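Cobalamin biosynthesis protein CobN (Mycobacterium tuberculosis, PDB 7C6O) is the large, catalytic subunit of cobaltochelatase, the enzyme that inserts cobalt into the corrin ring during cobalamin biosynthesis. Local coordinates at residues M663-G668 and T1110-T1115. Numbering follows the deposited sequence.
Sequences MDHDLG and TLSEET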
loop_
_atom_site.group_PDB
_atom_site.type_symbol
_atom_site.label_atom_id
_atom_site.label_comp_id
_atom_site.label_asym_id
_atom_site.label_seq_id
_atom_site.Cartn_x
_atom_site.Cartn_y
_atom_site.Cartn_z
ATOM N N MET A 663 21.492 32.985 2.744
ATOM C CA MET A 663 21.692 31.741 3.478
ATOM C C MET A 663 21.411 31.884 4.965
ATOM O O MET A 663 21.275 30.865 5.651
ATOM C CB MET A 663 23.113 31.227 3.271
ATOM C CG MET A 663 23.406 30.821 1.842
ATOM S SD MET A 663 25.165 30.538 1.616
ATOM C CE MET A 663 25.211 30.128 -0.128
ATOM N N ASP A 664 21.321 33.114 5.478
ATOM C CA ASP A 664 20.885 33.301 6.854
ATOM C C ASP A 664 19.466 32.794 7.065
ATOM O O ASP A 664 19.095 32.473 8.198
ATOM C CB ASP A 664 21.000 34.776 7.254
ATOM C CG ASP A 664 20.312 35.707 6.274
ATOM O OD1 ASP A 664 20.221 35.366 5.075
ATOM O OD2 ASP A 664 19.868 36.790 6.706
ATOM N N HIS A 665 18.671 32.707 5.997
ATOM C CA HIS A 665 17.368 32.060 6.093
ATOM C C HIS A 665 17.521 30.551 6.255
ATOM O O HIS A 665 16.912 29.948 7.148
ATOM C CB HIS A 665 16.528 32.396 4.858
ATOM C CG HIS A 665 15.149 31.811 4.887
ATOM N ND1 HIS A 665 14.670 30.985 3.894
ATOM C CD2 HIS A 665 14.151 31.927 5.794
ATOM C CE1 HIS A 665 13.433 30.621 4.184
ATOM N NE2 HIS A 665 13.096 31.177 5.334
ATOM N N ASP A 666 18.338 29.926 5.400
ATOM C CA ASP A 666 18.614 28.497 5.530
ATOM C C ASP A 666 19.146 28.160 6.915
ATOM O O ASP A 666 18.783 27.131 7.499
ATOM C CB ASP A 666 19.631 28.053 4.477
ATOM C CG ASP A 666 19.227 28.431 3.075
ATOM O OD1 ASP A 666 19.070 29.639 2.804
ATOM O OD2 ASP A 666 19.089 27.516 2.238
ATOM N N LEU A 667 20.014 29.013 7.451
ATOM C CA LEU A 667 20.739 28.738 8.682
ATOM C C LEU A 667 20.021 29.234 9.929
ATOM O O LEU A 667 20.526 29.025 11.038
ATOM C CB LEU A 667 22.136 29.361 8.602
ATOM C CG LEU A 667 23.009 28.814 7.470
ATOM C CD1 LEU A 667 24.214 29.706 7.234
ATOM C CD2 LEU A 667 23.453 27.390 7.777
ATOM N N GLY A 668 18.866 29.874 9.781
ATOM C CA GLY A 668 18.129 30.357 10.939
ATOM C C GLY A 668 18.867 31.405 11.741
ATOM O O GLY A 668 18.803 31.400 12.977
ATOM N N THR A 1110 13.327 21.523 11.343
ATOM C CA THR A 1110 12.068 22.225 11.169
ATOM C C THR A 1110 11.609 22.128 9.717
ATOM O O THR A 1110 12.387 21.817 8.809
ATOM C CB THR A 1110 12.192 23.693 11.582
ATOM O OG1 THR A 1110 13.035 24.389 10.653
ATOM C CG2 THR A 1110 12.782 23.811 12.985
ATOM N N LEU A 1111 10.316 22.383 9.508
ATOM C CA LEU A 1111 9.777 22.400 8.151
ATOM C C LEU A 1111 10.436 23.489 7.312
ATOM O O LEU A 1111 10.698 23.291 6.120
ATOM C CB LEU A 1111 8.261 22.589 8.195
ATOM C CG LEU A 1111 7.515 22.678 6.861
ATOM C CD1 LEU A 1111 7.796 21.453 6.002
ATOM C CD2 LEU A 1111 6.021 22.833 7.110
ATOM N N SER A 1112 10.713 24.647 7.914
ATOM C CA SER A 1112 11.407 25.702 7.180
ATOM C C SER A 1112 12.798 25.251 6.750
ATOM O O SER A 1112 13.223 25.519 5.619
ATOM C CB SER A 1112 11.498 26.969 8.029
ATOM O OG SER A 1112 12.291 27.945 7.373
ATOM N N GLU A 1113 13.518 24.561 7.641
ATOM C CA GLU A 1113 14.843 24.050 7.300
ATOM C C GLU A 1113 14.769 23.023 6.178
ATOM O O GLU A 1113 15.585 23.049 5.249
ATOM C CB GLU A 1113 15.507 23.439 8.539
ATOM C CG GLU A 1113 15.999 24.465 9.553
ATOM C CD GLU A 1113 16.441 23.838 10.867
ATOM O OE1 GLU A 1113 16.102 22.662 11.124
ATOM O OE2 GLU A 1113 17.128 24.526 11.649
ATOM N N GLU A 1114 13.806 22.103 6.250
ATOM C CA GLU A 1114 13.691 21.085 5.212
ATOM C C GLU A 1114 13.287 21.699 3.877
ATOM O O GLU A 1114 13.748 21.253 2.819
ATOM C CB GLU A 1114 12.692 20.008 5.642
ATOM C CG GLU A 1114 12.433 18.923 4.594
ATOM C CD GLU A 1114 13.597 17.965 4.404
ATOM O OE1 GLU A 1114 14.625 18.107 5.098
ATOM O OE2 GLU A 1114 13.481 17.055 3.556
ATOM N N THR A 1115 12.438 22.731 3.904
ATOM C CA THR A 1115 12.013 23.369 2.662
ATOM C C THR A 1115 13.190 24.038 1.960
ATOM O O THR A 1115 13.394 23.852 0.754
ATOM C CB THR A 1115 10.902 24.385 2.937
ATOM O OG1 THR A 1115 9.782 23.721 3.541
ATOM C CG2 THR A 1115 10.452 25.043 1.634
HETATM O O HOH W 1 15.253 27.451 7.072
HETATM O O HOH W 2 18.129 24.432 5.893
#
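H665 and S1112 meet loosely, with ring atom NE2 3.9 Å from S1112 OG and the hydroxyl placed obliquely to the imidazole. With CG anti to the backbone N (chi1 -178°), the H665 ring reaches toward 1110-1115. Water 1 joins the same two residues: it donates to H665 O at 3.0 Å and hydrogen-bonds S1112 OG. Water 2 donates to two carbonyls, D666 O and E1113 O, the latter at 3.0 Å. Direct packing here is sparse; the closest approach of D666 to E1113 is O to CG, 4.4 Å. Within 1110-1115, T1110 and E1113 form a capping box at the start of helix 1111-1123, which follows edge strand 1107-1110 of a mixed sheet. E1113 N donates to T1110 OG1 at 3.1 Å, and T1110 N returns a bond to E1113 OE1 at 3.0 Å, from above the carboxylate plane. E1113 OE2 also has a salt bridge to R869. In 663-668, the short, weakly bonded helix is followed by a Schellman motif at G668, which has positive phi. The tighter side is at buried D666. Its CB points away from 1110-1115, its side chain touches W688 and T1116, and its carboxylate forms a salt bridge with R1120, further along helix 1111-1123.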